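Local coordinates for cellulose biosynthesis protein BcsG (Salmonella typhimurium LT2, PDB 5OLT), which is required for cellulose biosynthesis and, as a zinc-binding member of the alkaline phosphatase family, probably transfers phosphoethanolamine to the polymer, at residues F59-I64 and K258-V263; H87-F92 and V296-M301; N196-G201 and D246-E251; Y318-E323 and N347-A352. All blocks are in the same frame, centred on the assembly; numbering follows the deposited sequence.

Contact 1. Residues F59-I64 and K258-V263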
loop_
_atom_site.group_PDB
_atom_site.type_symbol
_atom_site.label_atom_id
_atom_site.label_comp_id
_atom_site.label_asym_id
_atom_site.label_seq_id
_atom_site.Cartn_x
_atom_site.Cartn_y
_atom_site.Cartn_z
ATOM N N PHE A 59 1.498 19.380 -7.415
ATOM C CA PHE A 59 1.400 18.125 -8.151
ATOM C C PHE A 59 0.235 17.334 -7.571
ATOM O O PHE A 59 -0.313 17.719 -6.523
ATOM C CB PHE A 59 2.712 17.325 -8.047
ATOM C CG PHE A 59 2.989 16.747 -6.668
ATOM C CD1 PHE A 59 3.537 17.542 -5.651
ATOM C CD2 PHE A 59 2.669 15.406 -6.381
ATOM C CE1 PHE A 59 3.789 17.008 -4.392
ATOM C CE2 PHE A 59 2.954 14.870 -5.115
ATOM C CZ PHE A 59 3.510 15.676 -4.116
ATOM N N ASP A 60 -0.123 16.242 -8.247
ATOM C CA ASP A 60 -1.177 15.338 -7.784
ATOM C C ASP A 60 -0.602 14.014 -7.303
ATOM O O ASP A 60 0.292 13.448 -7.954
ATOM C CB ASP A 60 -2.178 15.048 -8.905
ATOM C CG ASP A 60 -2.870 16.271 -9.413
ATOM O OD1 ASP A 60 -3.219 17.130 -8.583
ATOM O OD2 ASP A 60 -3.101 16.359 -10.662
ATOM N N LEU A 61 -1.071 13.553 -6.142
ATOM C CA LEU A 61 -0.779 12.202 -5.627
ATOM C C LEU A 61 -1.962 11.297 -5.942
ATOM O O LEU A 61 -3.114 11.657 -5.665
ATOM C CB LEU A 61 -0.536 12.233 -4.098
ATOM C CG LEU A 61 -0.442 10.847 -3.445
ATOM C CD1 LEU A 61 0.827 10.131 -3.871
ATOM C CD2 LEU A 61 -0.442 10.931 -1.922
ATOM N N LEU A 62 -1.686 10.138 -6.535
ATOM C CA LEU A 62 -2.783 9.173 -6.817
ATOM C C LEU A 62 -2.360 7.843 -6.209
ATOM O O LEU A 62 -1.332 7.287 -6.604
ATOM C CB LEU A 62 -2.965 9.047 -8.333
ATOM C CG LEU A 62 -3.902 7.956 -8.810
ATOM C CD1 LEU A 62 -5.307 8.115 -8.259
ATOM C CD2 LEU A 62 -3.911 7.927 -10.335
ATOM N N VAL A 63 -3.113 7.372 -5.211
ATOM C CA VAL A 63 -2.815 6.093 -4.557
ATOM C C VAL A 63 -3.804 5.062 -5.088
ATOM O O VAL A 63 -5.031 5.237 -4.970
ATOM C CB VAL A 63 -2.929 6.221 -3.020
ATOM C CG1 VAL A 63 -2.721 4.874 -2.335
ATOM C CG2 VAL A 63 -1.942 7.233 -2.499
ATOM N N ILE A 64 -3.269 4.002 -5.701
ATOM C CA ILE A 64 -4.068 2.980 -6.369
ATOM C C ILE A 64 -3.989 1.728 -5.483
ATOM O O ILE A 64 -2.943 1.058 -5.425
ATOM C CB ILE A 64 -3.495 2.715 -7.796
ATOM C CG1 ILE A 64 -3.611 3.996 -8.644
ATOM C CG2 ILE A 64 -4.202 1.531 -8.451
ATOM C CD1 ILE A 64 -3.037 3.858 -10.033
ATOM N N LYS A 258 2.284 16.849 -13.525
ATOM C CA LYS A 258 3.151 16.349 -12.450
ATOM C C LYS A 258 2.295 15.472 -11.531
ATOM O O LYS A 258 1.364 15.952 -10.883
ATOM C CB LYS A 258 3.749 17.516 -11.667
ATOM C CG LYS A 258 4.722 18.344 -12.510
ATOM C CD LYS A 258 5.143 19.603 -11.785
ATOM C CE LYS A 258 6.169 20.414 -12.597
ATOM N NZ LYS A 258 5.657 20.938 -13.913
ATOM N N VAL A 259 2.612 14.174 -11.508
ATOM C CA VAL A 259 1.828 13.200 -10.758
ATOM C C VAL A 259 2.755 12.214 -10.088
ATOM O O VAL A 259 3.693 11.715 -10.691
ATOM C CB VAL A 259 0.806 12.447 -11.636
ATOM C CG1 VAL A 259 -0.098 11.537 -10.765
ATOM C CG2 VAL A 259 -0.096 13.389 -12.431
ATOM N N MET A 260 2.450 11.917 -8.826
ATOM C CA MET A 260 3.087 10.821 -8.112
ATOM C C MET A 260 2.060 9.719 -7.992
ATOM O O MET A 260 1.035 9.929 -7.363
ATOM C CB MET A 260 3.549 11.282 -6.728
ATOM C CG MET A 260 4.202 10.177 -5.902
ATOM S SD MET A 260 4.714 10.837 -4.316
ATOM C CE MET A 260 5.459 9.407 -3.557
ATOM N N VAL A 261 2.330 8.570 -8.601
ATOM C CA VAL A 261 1.409 7.411 -8.558
ATOM C C VAL A 261 2.009 6.356 -7.649
ATOM O O VAL A 261 3.171 5.992 -7.786
ATOM C CB VAL A 261 1.150 6.823 -9.954
ATOM C CG1 VAL A 261 0.261 5.583 -9.830
ATOM C CG2 VAL A 261 0.479 7.883 -10.833
ATOM N N VAL A 262 1.233 5.926 -6.652
ATOM C CA VAL A 262 1.634 4.855 -5.743
ATOM C C VAL A 262 0.662 3.707 -5.948
ATOM O O VAL A 262 -0.550 3.909 -5.804
ATOM C CB VAL A 262 1.584 5.296 -4.273
ATOM C CG1 VAL A 262 1.979 4.115 -3.373
ATOM C CG2 VAL A 262 2.497 6.499 -4.075
ATOM N N VAL A 263 1.177 2.534 -6.306
ATOM C CA VAL A 263 0.348 1.350 -6.424
ATOM C C VAL A 263 0.641 0.507 -5.193
ATOM O O VAL A 263 1.806 0.139 -4.971
ATOM C CB VAL A 263 0.699 0.558 -7.700
ATOM C CG1 VAL A 263 -0.025 -0.801 -7.696
ATOM C CG2 VAL A 263 0.304 1.387 -8.897
HETATM O O HOH W 1 -0.472 17.755 -11.670
#
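Ile64 and Val262 meet in the tighter half of the pairing between 59-64 and 258-263: Ile64 N donates to Val262 O at 2.7 Å, with an N-H...O angle of 173°. Four more backbone bonds precede it, alternating in direction: Asp60 and Leu62 each give their N-H and take a bond on their C=O, and Ile64 gives its N-H. The side chains close in as well. Leu61 CD1 comes within 3.5 Å of Met260 O and also touches Met260 CG; CG of Leu61 stands anti to the backbone N (chi1 171°), and chi2 then turns CD1 toward the partner strand. On the face that carries Leu62 and Ile64, Ile64 CD1 reaches back to Val261 CG1 at 3.7 Å. This is the parallel centre of the mixed sheet of an alkaline-phosphatase-like alpha/beta fold, the segment axes 4.7 Å apart and 14° from parallel. Leu61 and Val63 pair through their backbones with strand 210-216 on the other side. The start of the pairing is wetter. A water donates to Lys258 O at 2.7 Å and weakly to Asp60 OD2; the same carbonyl takes the N-H of Asp60, which arrives tilted from its plane. Asp60 has stronger side-chain partners in Ser210, hydrogen-bonded to OD1, and Arg257, salt-bridged to OD2. Across the pair Lys258 meets Phe59 through CB, 3.8 Å from Phe59 CB, and its partly exposed chain then leads away, touching Phe334 and Thr335.

Contact 2. Residues H87-F92 and V296-M301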
loop_
_atom_site.group_PDB
_atom_site.type_symbol
_atom_site.label_atom_id
_atom_site.label_comp_id
_atom_site.label_asym_id
_atom_site.label_seq_id
_atom_site.Cartn_x
_atom_site.Cartn_y
_atom_site.Cartn_z
ATOM N N HIS A 87 7.660 -0.477 -15.601
ATOM C CA HIS A 87 7.385 0.912 -15.824
ATOM C C HIS A 87 7.484 1.779 -14.583
ATOM O O HIS A 87 7.598 2.982 -14.674
ATOM C CB HIS A 87 6.075 1.042 -16.604
ATOM C CG HIS A 87 6.167 0.451 -17.985
ATOM N ND1 HIS A 87 5.063 0.084 -18.719
ATOM C CD2 HIS A 87 7.240 0.108 -18.739
ATOM C CE1 HIS A 87 5.443 -0.415 -19.880
ATOM N NE2 HIS A 87 6.760 -0.436 -19.907
ATOM N N PHE A 88 7.566 1.158 -13.425
ATOM C CA PHE A 88 7.713 1.937 -12.181
ATOM C C PHE A 88 9.087 2.566 -12.040
ATOM O O PHE A 88 10.051 2.114 -12.644
ATOM C CB PHE A 88 7.465 1.015 -10.969
ATOM C CG PHE A 88 6.023 0.621 -10.805
ATOM C CD1 PHE A 88 5.100 1.528 -10.289
ATOM C CD2 PHE A 88 5.604 -0.633 -11.203
ATOM C CE1 PHE A 88 3.766 1.161 -10.158
ATOM C CE2 PHE A 88 4.258 -1.018 -11.103
ATOM C CZ PHE A 88 3.342 -0.118 -10.582
ATOM N N ASP A 89 9.169 3.602 -11.230
ATOM C CA ASP A 89 10.452 4.160 -10.850
ATOM C C ASP A 89 11.028 3.441 -9.658
ATOM O O ASP A 89 12.229 3.286 -9.561
ATOM C CB ASP A 89 10.340 5.642 -10.522
ATOM C CG ASP A 89 9.952 6.488 -11.701
ATOM O OD1 ASP A 89 10.222 6.091 -12.877
ATOM O OD2 ASP A 89 9.412 7.591 -11.454
ATOM N N ILE A 90 10.168 2.990 -8.743
ATOM C CA ILE A 90 10.548 2.339 -7.494
ATOM C C ILE A 90 9.644 1.127 -7.341
ATOM O O ILE A 90 8.415 1.263 -7.496
ATOM C CB ILE A 90 10.350 3.303 -6.308
ATOM C CG1 ILE A 90 11.199 4.565 -6.454
ATOM C CG2 ILE A 90 10.622 2.566 -4.987
ATOM C CD1 ILE A 90 10.787 5.676 -5.487
ATOM N N LEU A 91 10.200 -0.023 -7.019
ATOM C CA LEU A 91 9.384 -1.236 -6.873
ATOM C C LEU A 91 9.815 -1.964 -5.615
ATOM O O LEU A 91 11.001 -2.327 -5.470
ATOM C CB LEU A 91 9.556 -2.107 -8.136
ATOM C CG LEU A 91 8.742 -3.389 -8.232
ATOM C CD1 LEU A 91 7.246 -3.092 -8.175
ATOM C CD2 LEU A 91 9.097 -4.108 -9.533
ATOM N N PHE A 92 8.861 -2.182 -4.710
ATOM C CA PHE A 92 9.169 -2.927 -3.483
ATOM C C PHE A 92 9.022 -4.425 -3.689
ATOM O O PHE A 92 8.005 -4.893 -4.234
ATOM C CB PHE A 92 8.183 -2.499 -2.382
ATOM C CG PHE A 92 8.396 -1.095 -1.873
ATOM C CD1 PHE A 92 7.820 0.005 -2.527
ATOM C CD2 PHE A 92 9.108 -0.871 -0.704
ATOM C CE1 PHE A 92 7.994 1.301 -2.052
ATOM C CE2 PHE A 92 9.284 0.427 -0.207
ATOM C CZ PHE A 92 8.719 1.532 -0.872
ATOM N N VAL A 296 6.050 2.831 -7.140
ATOM C CA VAL A 296 5.867 4.275 -7.234
ATOM C C VAL A 296 6.379 4.702 -8.592
ATOM O O VAL A 296 7.421 4.219 -9.041
ATOM C CB VAL A 296 6.657 5.009 -6.123
ATOM C CG1 VAL A 296 6.429 6.522 -6.181
ATOM C CG2 VAL A 296 6.261 4.483 -4.733
ATOM N N LYS A 297 5.634 5.583 -9.233
ATOM C CA LYS A 297 6.075 6.172 -10.509
ATOM C C LYS A 297 5.805 7.661 -10.463
ATOM O O LYS A 297 4.729 8.095 -10.045
ATOM C CB LYS A 297 5.301 5.564 -11.691
ATOM C CG LYS A 297 5.857 5.915 -13.071
ATOM C CD LYS A 297 5.221 5.043 -14.158
ATOM C CE LYS A 297 5.656 5.499 -15.551
ATOM N NZ LYS A 297 7.121 5.437 -15.785
ATOM N N PHE A 298 6.782 8.445 -10.903
ATOM C CA PHE A 298 6.598 9.903 -11.027
ATOM C C PHE A 298 6.435 10.302 -12.491
ATOM O O PHE A 298 7.144 9.775 -13.379
ATOM C CB PHE A 298 7.798 10.642 -10.447
ATOM C CG PHE A 298 8.010 10.413 -8.968
ATOM C CD1 PHE A 298 7.393 11.254 -8.021
ATOM C CD2 PHE A 298 8.843 9.381 -8.516
ATOM C CE1 PHE A 298 7.606 11.046 -6.653
ATOM C CE2 PHE A 298 9.040 9.165 -7.165
ATOM C CZ PHE A 298 8.435 10.017 -6.225
ATOM N N PHE A 299 5.483 11.177 -12.748
ATOM C CA PHE A 299 5.191 11.667 -14.093
ATOM C C PHE A 299 5.418 13.164 -14.094
ATOM O O PHE A 299 5.205 13.843 -13.066
ATOM C CB PHE A 299 3.740 11.401 -14.470
ATOM C CG PHE A 299 3.411 9.937 -14.575
ATOM C CD1 PHE A 299 3.058 9.193 -13.442
ATOM C CD2 PHE A 299 3.467 9.311 -15.801
ATOM C CE1 PHE A 299 2.755 7.849 -13.536
ATOM C CE2 PHE A 299 3.185 7.943 -15.890
ATOM C CZ PHE A 299 2.814 7.235 -14.762
ATOM N N GLY A 300 5.889 13.666 -15.235
ATOM C CA GLY A 300 6.025 15.097 -15.439
ATOM C C GLY A 300 7.290 15.680 -14.845
ATOM O O GLY A 300 7.382 16.911 -14.691
ATOM N N MET A 301 8.267 14.837 -14.503
ATOM C CA MET A 301 9.544 15.327 -13.960
ATOM C C MET A 301 10.417 15.925 -15.061
ATOM O O MET A 301 10.466 15.407 -16.182
ATOM C CB MET A 301 10.335 14.239 -13.265
ATOM C CG MET A 301 9.652 13.694 -12.005
ATOM S SD MET A 301 10.647 12.392 -11.264
ATOM C CE MET A 301 12.108 13.255 -10.677
#
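Val296 has the most surface buried here, and its backbone is gripped at both ends by 87-92. Its N-H donates to Ile90 O at 2.9 Å, while its carbonyl oxygen accepts two donors lying in the carbonyl plane: Asp89 N at 2.9 Å, with a bent N-H...O angle of 137°, and Ile90 N at 3.0 Å, straighter at 154°. Val296 CB faces Ile90 CB at 4.1 Å. Asp89 adds a side-chain bond to these. Its CG lies beside its own backbone N (chi1 -65°), and OD2 accepts from Phe298 N at 2.8 Å, met from above the carboxylate plane. The same oxygen sits in the plane of the Phe298 ring, 3.5 Å from CD2 at the rim, with carboxylate and ring nearly coplanar. Such an approach puts a probable negative charge next to the slightly positive ring hydrogens. Lys297 points to the side away from Val296 and Phe298, its carbons passing beside His87 O and NZ donating to that oxygen at 2.7 Å. Both residues are modelled in two conformers, so this bond is less certain than the others. Glu253 is a weak, long ion-pair partner of the amine. Two consecutive residues, Asp89 and Ile90, thus face the single Val296 across antiparallel strands, which defines a classic beta bulge at the start of strand 90-96.

Contact 3. Residues N196-G201 and D246-E251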
loop_
_atom_site.group_PDB
_atom_site.type_symbol
_atom_site.label_atom_id
_atom_site.label_comp_id
_atom_site.label_asym_id
_atom_site.label_seq_id
_atom_site.Cartn_x
_atom_site.Cartn_y
_atom_site.Cartn_z
ATOM N N ASN A 196 -9.487 7.757 -16.436
ATOM C CA ASN A 196 -9.614 8.843 -17.420
ATOM C C ASN A 196 -10.549 9.952 -16.931
ATOM O O ASN A 196 -10.295 11.144 -17.193
ATOM C CB ASN A 196 -10.053 8.302 -18.758
ATOM C CG ASN A 196 -8.881 7.766 -19.560
ATOM O OD1 ASN A 196 -7.739 8.222 -19.420
ATOM N ND2 ASN A 196 -9.160 6.807 -20.427
ATOM N N ARG A 197 -11.596 9.574 -16.212
ATOM C CA ARG A 197 -12.500 10.555 -15.603
ATOM C C ARG A 197 -11.744 11.379 -14.562
ATOM O O ARG A 197 -11.858 12.598 -14.488
ATOM C CB ARG A 197 -13.729 9.854 -15.003
ATOM C CG ARG A 197 -14.611 10.822 -14.208
ATOM C CD ARG A 197 -15.927 10.185 -13.815
ATOM N NE ARG A 197 -16.770 9.922 -14.994
ATOM C CZ ARG A 197 -18.010 9.445 -14.951
ATOM N NH1 ARG A 197 -18.600 9.180 -13.790
ATOM N NH2 ARG A 197 -18.678 9.261 -16.096
ATOM N N TRP A 198 -10.916 10.715 -13.747
ATOM C CA TRP A 198 -10.082 11.411 -12.788
ATOM C C TRP A 198 -9.138 12.409 -13.489
ATOM O O TRP A 198 -9.002 13.565 -13.059
ATOM C CB TRP A 198 -9.276 10.364 -11.994
ATOM C CG TRP A 198 -8.261 10.937 -11.072
ATOM C CD1 TRP A 198 -8.480 11.373 -9.801
ATOM C CD2 TRP A 198 -6.884 11.177 -11.348
ATOM N NE1 TRP A 198 -7.331 11.871 -9.263
ATOM C CE2 TRP A 198 -6.322 11.771 -10.186
ATOM C CE3 TRP A 198 -6.059 10.940 -12.456
ATOM C CZ2 TRP A 198 -4.975 12.120 -10.101
ATOM C CZ3 TRP A 198 -4.726 11.312 -12.378
ATOM C CH2 TRP A 198 -4.200 11.905 -11.209
ATOM N N LEU A 199 -8.523 11.974 -14.583
ATOM C CA LEU A 199 -7.534 12.791 -15.311
ATOM C C LEU A 199 -8.177 14.039 -15.936
ATOM O O LEU A 199 -7.589 15.107 -15.916
ATOM C CB LEU A 199 -6.820 11.962 -16.385
ATOM C CG LEU A 199 -5.680 12.700 -17.113
ATOM C CD1 LEU A 199 -4.615 13.259 -16.162
ATOM C CD2 LEU A 199 -5.058 11.742 -18.134
ATOM N N THR A 200 -9.378 13.909 -16.483
ATOM C CA THR A 200 -10.097 15.089 -17.024
ATOM C C THR A 200 -10.394 16.076 -15.870
ATOM O O THR A 200 -10.178 17.292 -16.003
ATOM C CB THR A 200 -11.439 14.717 -17.682
ATOM O OG1 THR A 200 -12.369 14.317 -16.670
ATOM C CG2 THR A 200 -11.283 13.592 -18.745
ATOM N N GLY A 201 -10.873 15.545 -14.734
ATOM C CA GLY A 201 -11.226 16.392 -13.565
ATOM C C GLY A 201 -10.044 17.211 -13.060
ATOM O O GLY A 201 -10.199 18.409 -12.738
ATOM N N ASP A 246 -1.218 0.269 -17.460
ATOM C CA ASP A 246 -0.152 0.692 -18.349
ATOM C C ASP A 246 -0.625 1.688 -19.387
ATOM O O ASP A 246 0.085 2.659 -19.674
ATOM C CB ASP A 246 0.492 -0.528 -19.011
ATOM C CG ASP A 246 1.960 -0.332 -19.263
ATOM O OD1 ASP A 246 2.667 0.219 -18.372
ATOM O OD2 ASP A 246 2.402 -0.729 -20.352
ATOM N N ALA A 247 -1.828 1.491 -19.920
ATOM C CA ALA A 247 -2.427 2.420 -20.869
ATOM C C ALA A 247 -2.619 3.770 -20.184
ATOM O O ALA A 247 -2.305 4.809 -20.774
ATOM C CB ALA A 247 -3.732 1.881 -21.404
ATOM N N PHE A 248 -3.087 3.764 -18.936
ATOM C CA PHE A 248 -3.229 4.997 -18.227
ATOM C C PHE A 248 -1.903 5.691 -17.946
ATOM O O PHE A 248 -1.822 6.920 -18.060
ATOM C CB PHE A 248 -4.018 4.803 -16.928
ATOM C CG PHE A 248 -4.340 6.104 -16.297
ATOM C CD1 PHE A 248 -5.192 6.996 -16.995
ATOM C CD2 PHE A 248 -3.787 6.476 -15.093
ATOM C CE1 PHE A 248 -5.520 8.219 -16.479
ATOM C CE2 PHE A 248 -4.112 7.762 -14.554
ATOM C CZ PHE A 248 -4.957 8.619 -15.275
ATOM N N PHE A 249 -0.863 4.932 -17.612
ATOM C CA PHE A 249 0.451 5.539 -17.414
ATOM C C PHE A 249 0.850 6.270 -18.695
ATOM O O PHE A 249 1.395 7.380 -18.637
ATOM C CB PHE A 249 1.481 4.483 -17.041
ATOM C CG PHE A 249 1.380 3.978 -15.623
ATOM C CD1 PHE A 249 0.329 4.354 -14.755
ATOM C CD2 PHE A 249 2.372 3.128 -15.132
ATOM C CE1 PHE A 249 0.275 3.861 -13.431
ATOM C CE2 PHE A 249 2.327 2.654 -13.828
ATOM C CZ PHE A 249 1.277 3.004 -12.988
ATOM N N THR A 250 0.597 5.656 -19.848
ATOM C CA THR A 250 0.886 6.331 -21.151
ATOM C C THR A 250 0.096 7.639 -21.324
ATOM O O THR A 250 0.667 8.676 -21.758
ATOM C CB THR A 250 0.676 5.356 -22.322
ATOM O OG1 THR A 250 1.557 4.241 -22.119
ATOM C CG2 THR A 250 1.002 5.999 -23.638
ATOM N N GLU A 251 -1.189 7.614 -20.985
ATOM C CA GLU A 251 -2.021 8.822 -20.982
ATOM C C GLU A 251 -1.459 9.880 -20.049
ATOM O O GLU A 251 -1.437 11.082 -20.401
ATOM C CB GLU A 251 -3.491 8.540 -20.622
ATOM C CG GLU A 251 -4.280 7.812 -21.689
ATOM C CD GLU A 251 -4.139 8.489 -23.046
ATOM O OE1 GLU A 251 -4.639 9.635 -23.194
ATOM O OE2 GLU A 251 -3.510 7.884 -23.959
#
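The ring of Phe248 is met at its rim by three residues of 196-201: Asn196 OD1, Trp198 CZ3 and Leu199 CB all lie in or near its plane. Trp198 is likewise approached at an edge, with Phe248 CZ near the indole plane and 3.8 Å from CE3; the two side chains cross at about a right angle. The joined elements are helices 191-203 and 234-255, which cover the same face of the central sheet in this alpha/beta fold. Their short segments run nearly parallel, crossing at -16°, but the axes stand 11.3 Å apart. That gap is wide for direct helix packing; with CG anti to the backbone N (chi1 -171°), the side chain of Phe248 heads across it. Asn196 carries a polar touch, its OD1 lying 3.7 Å from Phe248 CE1 and equally near CD1, so a carbonyl oxygen faces weakly positive ring hydrogens; amide and ring planes are 62° apart. Leu192 and Leu195, on the part of the helix just before Asn196, also touch Phe248. At the indole's other end, NE1 of Trp198 is hydrogen-bonded to OG1 of Thr212 on strand 210-216, which ties the helix to the sheet and helps fix the indole. Leu199 completes the contact: its CB touches the ring rim, while CD2 extends obliquely to within 3.9 Å of Phe248 CE1 and 4.3 Å of Glu251 CB.

Contact 4. Residues Y318-E323 and N347-A352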
loop_
_atom_site.group_PDB
_atom_site.type_symbol
_atom_site.label_atom_id
_atom_site.label_comp_id
_atom_site.label_asym_id
_atom_site.label_seq_id
_atom_site.Cartn_x
_atom_site.Cartn_y
_atom_site.Cartn_z
ATOM N N TYR A 318 3.685 0.362 4.989
ATOM C CA TYR A 318 3.076 1.661 4.667
ATOM C C TYR A 318 3.914 2.862 5.071
ATOM O O TYR A 318 3.864 3.905 4.390
ATOM C CB TYR A 318 1.693 1.765 5.288
ATOM C CG TYR A 318 0.812 0.619 4.854
ATOM C CD1 TYR A 318 0.326 0.548 3.543
ATOM C CD2 TYR A 318 0.520 -0.435 5.730
ATOM C CE1 TYR A 318 -0.456 -0.528 3.117
ATOM C CE2 TYR A 318 -0.252 -1.519 5.327
ATOM C CZ TYR A 318 -0.764 -1.555 4.029
ATOM O OH TYR A 318 -1.513 -2.638 3.601
ATOM N N LEU A 319 4.664 2.753 6.168
ATOM C CA LEU A 319 5.446 3.900 6.620
ATOM C C LEU A 319 6.426 4.356 5.530
ATOM O O LEU A 319 6.672 5.571 5.392
ATOM C CB LEU A 319 6.184 3.596 7.934
ATOM C CG LEU A 319 6.785 4.794 8.672
ATOM C CD1 LEU A 319 5.694 5.752 9.158
ATOM C CD2 LEU A 319 7.638 4.294 9.828
ATOM N N ALA A 320 6.969 3.407 4.752
ATOM C CA ALA A 320 7.888 3.774 3.656
ATOM C C ALA A 320 7.183 4.556 2.543
ATOM O O ALA A 320 7.830 5.416 1.902
ATOM C CB ALA A 320 8.565 2.540 3.083
ATOM N N ILE A 321 5.897 4.274 2.306
ATOM C CA ILE A 321 5.120 5.057 1.332
ATOM C C ILE A 321 4.950 6.484 1.847
ATOM O O ILE A 321 5.223 7.458 1.137
ATOM C CB ILE A 321 3.746 4.415 1.037
ATOM C CG1 ILE A 321 3.908 2.971 0.517
ATOM C CG2 ILE A 321 2.890 5.317 0.136
ATOM C CD1 ILE A 321 4.701 2.816 -0.767
ATOM N N SER A 322 4.580 6.620 3.124
ATOM C CA SER A 322 4.450 7.931 3.706
ATOM C C SER A 322 5.778 8.705 3.623
ATOM O O SER A 322 5.769 9.928 3.323
ATOM C CB SER A 322 3.922 7.827 5.140
ATOM O OG SER A 322 3.777 9.134 5.688
ATOM N N GLU A 323 6.902 8.029 3.890
ATOM C CA GLU A 323 8.180 8.731 3.769
ATOM C C GLU A 323 8.459 9.210 2.352
ATOM O O GLU A 323 8.912 10.341 2.164
ATOM C CB GLU A 323 9.299 7.804 4.231
ATOM C CG GLU A 323 10.675 8.432 4.171
ATOM C CD GLU A 323 10.859 9.632 5.036
ATOM O OE1 GLU A 323 10.176 9.758 6.076
ATOM O OE2 GLU A 323 11.746 10.459 4.677
ATOM N N ASN A 347 17.631 4.923 2.911
ATOM C CA ASN A 347 17.245 5.212 4.297
ATOM C C ASN A 347 15.742 5.320 4.494
ATOM O O ASN A 347 15.268 6.074 5.321
ATOM C CB ASN A 347 17.945 6.467 4.810
ATOM C CG ASN A 347 19.417 6.450 4.491
ATOM O OD1 ASN A 347 19.871 7.121 3.550
ATOM N ND2 ASN A 347 20.152 5.608 5.198
ATOM N N LEU A 348 14.999 4.550 3.715
ATOM C CA LEU A 348 13.552 4.495 3.934
ATOM C C LEU A 348 13.293 3.655 5.172
ATOM O O LEU A 348 14.071 2.743 5.500
ATOM C CB LEU A 348 12.849 3.884 2.712
ATOM C CG LEU A 348 12.849 4.702 1.419
ATOM C CD1 LEU A 348 12.344 3.875 0.242
ATOM C CD2 LEU A 348 12.057 5.985 1.558
ATOM N N PRO A 349 12.199 3.962 5.861
ATOM C CA PRO A 349 11.915 3.129 7.041
ATOM C C PRO A 349 11.681 1.664 6.679
ATOM O O PRO A 349 10.978 1.342 5.708
ATOM C CB PRO A 349 10.641 3.733 7.616
ATOM C CG PRO A 349 10.068 4.547 6.544
ATOM C CD PRO A 349 11.178 4.983 5.622
ATOM N N GLN A 350 12.286 0.784 7.469
ATOM C CA GLN A 350 12.059 -0.669 7.335
ATOM C C GLN A 350 11.078 -1.061 8.412
ATOM O O GLN A 350 11.045 -0.439 9.484
ATOM C CB GLN A 350 13.346 -1.477 7.549
ATOM C CG GLN A 350 14.406 -1.076 6.525
ATOM C CD GLN A 350 15.681 -1.858 6.661
ATOM O OE1 GLN A 350 15.669 -3.058 6.875
ATOM N NE2 GLN A 350 16.811 -1.171 6.452
ATOM N N THR A 351 10.284 -2.085 8.121
ATOM C CA THR A 351 9.256 -2.543 9.057
ATOM C C THR A 351 9.263 -4.052 9.003
ATOM O O THR A 351 9.254 -4.653 7.908
ATOM C CB THR A 351 7.860 -2.015 8.640
ATOM O OG1 THR A 351 7.905 -0.578 8.549
ATOM C CG2 THR A 351 6.798 -2.424 9.674
ATOM N N ALA A 352 9.302 -4.688 10.168
ATOM C CA ALA A 352 9.242 -6.153 10.209
ATOM C C ALA A 352 7.896 -6.619 9.631
ATOM O O ALA A 352 6.871 -5.904 9.772
ATOM C CB ALA A 352 9.434 -6.665 11.647
#
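Pro349 presses its ring against helix 318-328, meeting Leu319, Ala320 and Glu323 together. The helix lies on the sheet face that carries Met260 and Val262, across from helices 191-203 and 234-255, and the irregular segment 347-352 packs against the side of the helix formed by Leu319, Ala320 and Glu323 as part of this alpha/beta fold. Apolar contacts dominate. CB of Pro349 rests 3.8 Å from Leu319 CD2, the two side chains crossing at about a right angle; CG reaches the backbone at Ala320 CA, 3.7 Å away; and CD lies 3.7 Å from Glu323 CB. Three successive ring carbons thus touch three helix residues, two adjacent and the third one turn on. Carbon-oxygen contacts of van der Waals length form a second kind: Pro349 CG is 3.7 Å from Leu319 O, the carbonyl that takes the helical N-H of Glu323, and Ala320 CB is 3.8 Å from Pro349 O. The polar groups are engaged apart from the loop contact: Glu323 OE2 forms a salt bridge with Arg327 NE, one turn further along the same helix, and the backbone N and O of Gln350 are hydrogen-bonded to Asp17 and Arg44. Glu323 CG stands anti to the backbone N (chi1 -179°), and there it meets both the proline's CD and one methyl of Leu348, CD2, each at 3.8 Å.

Contacts 1 and 2 share one sheet, their centres 9 Å apart: Val261 N lies 2.8 Å from Lys297 O, and Val259 O 2.8 Å from Phe299 N, both probable hydrogen bonds. Contact 3 covers the face of Leu62 and Val261, where Trp198 CZ3 is 4.0 Å from Leu62 CD2. Contact 4 abuts the face of Met260 and Val262 through Ile321 CG2, 3.8 Å from Val262 CG1; contacts 3 and 4 do not touch, with nearest atoms about 13 Å apart. The zinc ion lies about 13 Å from the side chain of Ile64. Its ligands Cys67, Glu266 and His267 closely follow the paired strands of contact 1, while Ser102 begins helix 102-110.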